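Local coordinates for proteolytically activated form of PPO4 Tyrosinase (Agaricus bisporus var. bisporus H97, PDB 4OUA), which oxidises phenols as a copper enzyme, hydroxylating monophenols to o-diphenols and turning these into o-quinones, the first step toward melanin, at residues Ser283-Ala294 and Thr344-Phe354. Residues are numbered along the deposited sequence; the frame is centred on the assembly and turned at random.
Sequences SNVDRHLSLWQA and TALLNYSYPDF
Tyr349 and Tyr351 form the Tyr-X-Tyr motif known from tyrosinases, here packed against helix 277-295, which carries the copper ligand His282, and both reach Asp286 on that helix. The two rings bring their hydroxyls to one carboxylate oxygen: Tyr349 OH donates to Asp286 OD2 at 2.9 Å, and Tyr351 OH donates to the same OD2 at 2.5 Å. OD2 lies at the edge of both rings; Tyr349 approaches from the opposite direction, its OH on the syn side and 28° out of the carboxylate plane, while Tyr351 crosses Asp286 at about a right angle. Asp286 OD1 forms a salt bridge with Arg91, the neighbour of the copper ligand His90.

Arg287 lies across a face of Tyr351, its CB 3.7 Å from the ring centroid in a CH-pi contact and its CG 3.4 Å from Tyr351 CD1. Beyond the ring the chain bends (chi3 75°), carrying the guanidinium to Asp353: NH1 is 2.9 Å from Asp353 OD1 in a nearly straight hydrogen bond (163°) and also forms a salt bridge with OD2, which bonds His372 as well. Its NE bonds Asn284 OD1, and NH2 pairs with Asp132. An alanine here, lacking the guanidinium, is likely to leave Asp132 without this salt-bridge mate, Asp353 with one partner fewer and the Tyr351 face without its aliphatic cover.

Farther along the helix, Phe354 CZ lies 3.8 Å from Leu291 CD2 and CE1 is 4.0 Å from Ala294 CB; Ile369 of helix 362-377 touches all three side chains. Buried hydroxyls and an arginine gathered on Asp286 would probably favour its ionised form. Its carboxylate thus links the motif, helix 277-295 and helix 86-109.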
loop_
_atom_site.group_PDB
_atom_site.type_symbol
_atom_site.label_atom_id
_atom_site.label_comp_id
_atom_site.label_asym_id
_atom_site.label_seq_id
_atom_site.Cartn_x
_atom_site.Cartn_y
_atom_site.Cartn_z
ATOM N N SER A 283 -2.980 -1.222 -0.406
ATOM C CA SER A 283 -3.608 -2.452 0.053
ATOM C C SER A 283 -4.900 -2.654 -0.723
ATOM O O SER A 283 -5.286 -3.781 -1.035
ATOM C CB SER A 283 -3.888 -2.409 1.555
ATOM O OG SER A 283 -4.664 -3.527 1.954
ATOM N N ASN A 284 -5.560 -1.542 -1.033
ATOM C CA ASN A 284 -6.789 -1.559 -1.810
ATOM C C ASN A 284 -6.494 -1.699 -3.297
ATOM O O ASN A 284 -7.265 -2.307 -4.039
ATOM C CB ASN A 284 -7.604 -0.291 -1.546
ATOM C CG ASN A 284 -8.936 -0.294 -2.265
ATOM O OD1 ASN A 284 -9.836 -1.062 -1.923
ATOM N ND2 ASN A 284 -9.074 0.576 -3.259
ATOM N N VAL A 285 -5.373 -1.125 -3.727
ATOM C CA VAL A 285 -4.912 -1.291 -5.097
ATOM C C VAL A 285 -4.638 -2.764 -5.362
ATOM O O VAL A 285 -4.877 -3.267 -6.460
ATOM C CB VAL A 285 -3.641 -0.472 -5.378
ATOM C CG1 VAL A 285 -3.024 -0.878 -6.710
ATOM C CG2 VAL A 285 -3.954 1.017 -5.352
ATOM N N ASP A 286 -4.144 -3.452 -4.339
ATOM C CA ASP A 286 -3.867 -4.876 -4.442
ATOM C C ASP A 286 -5.166 -5.672 -4.449
ATOM O O ASP A 286 -5.250 -6.730 -5.072
ATOM C CB ASP A 286 -2.971 -5.334 -3.292
ATOM C CG ASP A 286 -2.490 -6.759 -3.462
ATOM O OD1 ASP A 286 -1.452 -6.959 -4.124
ATOM O OD2 ASP A 286 -3.151 -7.678 -2.935
ATOM N N ARG A 287 -6.178 -5.154 -3.757
ATOM C CA ARG A 287 -7.483 -5.803 -3.719
ATOM C C ARG A 287 -8.140 -5.746 -5.091
ATOM O O ARG A 287 -8.849 -6.668 -5.492
ATOM C CB ARG A 287 -8.389 -5.150 -2.674
ATOM C CG ARG A 287 -9.700 -5.889 -2.454
ATOM C CD ARG A 287 -10.529 -5.240 -1.361
ATOM N NE ARG A 287 -11.148 -4.001 -1.816
ATOM C CZ ARG A 287 -12.422 -3.892 -2.175
ATOM N NH1 ARG A 287 -13.219 -4.950 -2.124
ATOM N NH2 ARG A 287 -12.902 -2.726 -2.578
ATOM N N HIS A 288 -7.902 -4.649 -5.802
ATOM C CA HIS A 288 -8.397 -4.491 -7.162
ATOM C C HIS A 288 -7.802 -5.570 -8.057
ATOM O O HIS A 288 -8.497 -6.163 -8.883
ATOM C CB HIS A 288 -8.057 -3.100 -7.704
ATOM C CG HIS A 288 -8.850 -1.997 -7.077
ATOM N ND1 HIS A 288 -8.553 -0.665 -7.268
ATOM C CD2 HIS A 288 -9.938 -2.026 -6.269
ATOM C CE1 HIS A 288 -9.420 0.079 -6.604
ATOM N NE2 HIS A 288 -10.270 -0.723 -5.988
ATOM N N LEU A 289 -6.509 -5.820 -7.877
ATOM C CA LEU A 289 -5.818 -6.854 -8.633
ATOM C C LEU A 289 -6.428 -8.224 -8.357
ATOM O O LEU A 289 -6.599 -9.028 -9.271
ATOM C CB LEU A 289 -4.328 -6.855 -8.291
ATOM C CG LEU A 289 -3.451 -7.822 -9.084
ATOM C CD1 LEU A 289 -3.572 -7.546 -10.572
ATOM C CD2 LEU A 289 -2.007 -7.712 -8.632
ATOM N N SER A 290 -6.761 -8.481 -7.095
ATOM C CA SER A 290 -7.391 -9.740 -6.708
ATOM C C SER A 290 -8.774 -9.875 -7.335
ATOM O O SER A 290 -9.140 -10.943 -7.821
ATOM C CB SER A 290 -7.495 -9.851 -5.184
ATOM O OG SER A 290 -6.215 -9.961 -4.586
ATOM N N LEU A 291 -9.537 -8.784 -7.320
ATOM C CA LEU A 291 -10.874 -8.770 -7.905
ATOM C C LEU A 291 -10.813 -8.935 -9.419
ATOM O O LEU A 291 -11.593 -9.684 -10.007
ATOM C CB LEU A 291 -11.605 -7.475 -7.551
ATOM C CG LEU A 291 -12.086 -7.321 -6.108
ATOM C CD1 LEU A 291 -12.828 -6.005 -5.932
ATOM C CD2 LEU A 291 -12.970 -8.490 -5.711
ATOM N N TRP A 292 -9.879 -8.224 -10.040
ATOM C CA TRP A 292 -9.684 -8.298 -11.482
ATOM C C TRP A 292 -9.291 -9.709 -11.907
ATOM O O TRP A 292 -9.725 -10.192 -12.953
ATOM C CB TRP A 292 -8.625 -7.288 -11.926
ATOM C CG TRP A 292 -8.230 -7.414 -13.359
ATOM C CD1 TRP A 292 -8.818 -6.804 -14.429
ATOM C CD2 TRP A 292 -7.150 -8.194 -13.884
ATOM N NE1 TRP A 292 -8.171 -7.160 -15.589
ATOM C CE2 TRP A 292 -7.146 -8.011 -15.282
ATOM C CE3 TRP A 292 -6.189 -9.030 -13.308
ATOM C CZ2 TRP A 292 -6.216 -8.635 -16.111
ATOM C CZ3 TRP A 292 -5.268 -9.647 -14.134
ATOM C CH2 TRP A 292 -5.288 -9.447 -15.520
ATOM N N GLN A 293 -8.474 -10.367 -11.088
ATOM C CA GLN A 293 -8.074 -11.747 -11.350
ATOM C C GLN A 293 -9.285 -12.671 -11.399
ATOM O O GLN A 293 -9.302 -13.646 -12.149
ATOM C CB GLN A 293 -7.090 -12.240 -10.285
ATOM C CG GLN A 293 -5.715 -11.600 -10.345
ATOM C CD GLN A 293 -4.819 -12.054 -9.210
ATOM O OE1 GLN A 293 -4.235 -11.236 -8.497
ATOM N NE2 GLN A 293 -4.707 -13.366 -9.032
ATOM N N ALA A 294 -10.295 -12.360 -10.593
ATOM C CA ALA A 294 -11.509 -13.163 -10.545
ATOM C C ALA A 294 -12.289 -13.053 -11.853
ATOM O O ALA A 294 -12.918 -14.015 -12.294
ATOM C CB ALA A 294 -12.376 -12.739 -9.373
ATOM N N THR A 344 -2.256 -14.984 -3.646
ATOM C CA THR A 344 -1.964 -14.197 -2.451
ATOM C C THR A 344 -1.829 -15.078 -1.210
ATOM O O THR A 344 -1.342 -14.629 -0.172
ATOM C CB THR A 344 -3.053 -13.133 -2.194
ATOM O OG1 THR A 344 -4.293 -13.775 -1.874
ATOM C CG2 THR A 344 -3.239 -12.252 -3.422
ATOM N N ALA A 345 -2.259 -16.330 -1.321
ATOM C CA ALA A 345 -2.177 -17.264 -0.207
ATOM C C ALA A 345 -0.724 -17.556 0.156
ATOM O O ALA A 345 -0.419 -17.915 1.295
ATOM C CB ALA A 345 -2.913 -18.551 -0.540
ATOM N N LEU A 346 0.169 -17.399 -0.817
ATOM C CA LEU A 346 1.596 -17.606 -0.592
ATOM C C LEU A 346 2.150 -16.571 0.374
ATOM O O LEU A 346 3.217 -16.758 0.959
ATOM C CB LEU A 346 2.367 -17.551 -1.912
ATOM C CG LEU A 346 2.861 -18.884 -2.475
ATOM C CD1 LEU A 346 1.698 -19.832 -2.728
ATOM C CD2 LEU A 346 3.663 -18.660 -3.747
ATOM N N LEU A 347 1.416 -15.475 0.531
ATOM C CA LEU A 347 1.820 -14.400 1.427
ATOM C C LEU A 347 0.868 -14.309 2.614
ATOM O O LEU A 347 0.833 -13.302 3.320
ATOM C CB LEU A 347 1.875 -13.074 0.670
ATOM C CG LEU A 347 2.910 -13.032 -0.457
ATOM C CD1 LEU A 347 2.657 -11.861 -1.392
ATOM C CD2 LEU A 347 4.319 -12.968 0.117
ATOM N N ASN A 348 0.096 -15.371 2.817
ATOM C CA ASN A 348 -0.778 -15.499 3.978
ATOM C C ASN A 348 -1.801 -14.378 4.128
ATOM O O ASN A 348 -2.064 -13.917 5.239
ATOM C CB ASN A 348 0.063 -15.587 5.254
ATOM C CG ASN A 348 0.263 -17.014 5.720
ATOM O OD1 ASN A 348 -0.096 -17.962 5.021
ATOM N ND2 ASN A 348 0.832 -17.176 6.909
ATOM N N TYR A 349 -2.386 -13.944 3.017
ATOM C CA TYR A 349 -3.435 -12.936 3.087
ATOM C C TYR A 349 -4.494 -13.134 2.010
ATOM O O TYR A 349 -4.326 -13.936 1.093
ATOM C CB TYR A 349 -2.836 -11.528 2.988
ATOM C CG TYR A 349 -2.450 -11.094 1.591
ATOM C CD1 TYR A 349 -3.335 -10.375 0.799
ATOM C CD2 TYR A 349 -1.196 -11.384 1.073
ATOM C CE1 TYR A 349 -2.988 -9.968 -0.475
ATOM C CE2 TYR A 349 -0.838 -10.981 -0.200
ATOM C CZ TYR A 349 -1.738 -10.273 -0.968
ATOM O OH TYR A 349 -1.388 -9.868 -2.236
ATOM N N SER A 350 -5.589 -12.395 2.142
ATOM C CA SER A 350 -6.691 -12.450 1.193
ATOM C C SER A 350 -7.679 -11.332 1.501
ATOM O O SER A 350 -7.458 -10.537 2.414
ATOM C CB SER A 350 -7.387 -13.810 1.240
ATOM O OG SER A 350 -8.485 -13.851 0.345
ATOM N N TYR A 351 -8.769 -11.273 0.743
ATOM C CA TYR A 351 -9.758 -10.219 0.938
ATOM C C TYR A 351 -11.138 -10.801 1.204
ATOM O O TYR A 351 -11.487 -11.854 0.670
ATOM C CB TYR A 351 -9.786 -9.288 -0.276
ATOM C CG TYR A 351 -8.449 -8.641 -0.548
ATOM C CD1 TYR A 351 -8.085 -7.462 0.088
ATOM C CD2 TYR A 351 -7.541 -9.218 -1.424
ATOM C CE1 TYR A 351 -6.858 -6.871 -0.148
ATOM C CE2 TYR A 351 -6.311 -8.634 -1.668
ATOM C CZ TYR A 351 -5.976 -7.461 -1.027
ATOM O OH TYR A 351 -4.754 -6.874 -1.264
ATOM N N PRO A 352 -11.926 -10.112 2.039
ATOM C CA PRO A 352 -13.253 -10.561 2.473
ATOM C C PRO A 352 -14.265 -10.635 1.332
ATOM O O PRO A 352 -15.355 -11.179 1.518
ATOM C CB PRO A 352 -13.665 -9.500 3.499
ATOM C CG PRO A 352 -12.864 -8.299 3.149
ATOM C CD PRO A 352 -11.559 -8.816 2.635
ATOM N N ASP A 353 -13.905 -10.098 0.169
ATOM C CA ASP A 353 -14.776 -10.136 -1.000
ATOM C C ASP A 353 -14.997 -11.563 -1.489
ATOM O O ASP A 353 -15.954 -11.837 -2.211
ATOM C CB ASP A 353 -14.191 -9.287 -2.131
ATOM C CG ASP A 353 -13.836 -7.881 -1.683
ATOM O OD1 ASP A 353 -12.710 -7.686 -1.178
ATOM O OD2 ASP A 353 -14.681 -6.975 -1.836
ATOM N N PHE A 354 -14.111 -12.470 -1.087
ATOM C CA PHE A 354 -14.137 -13.842 -1.578
ATOM C C PHE A 354 -14.645 -14.847 -0.548
ATOM O O PHE A 354 -14.660 -16.050 -0.811
ATOM C CB PHE A 354 -12.739 -14.262 -2.038
ATOM C CG PHE A 354 -12.159 -13.380 -3.104
ATOM C CD1 PHE A 354 -12.512 -13.553 -4.431
ATOM C CD2 PHE A 354 -11.254 -12.384 -2.781
ATOM C CE1 PHE A 354 -11.978 -12.746 -5.416
ATOM C CE2 PHE A 354 -10.715 -11.573 -3.763
ATOM C CZ PHE A 354 -11.078 -11.754 -5.082
#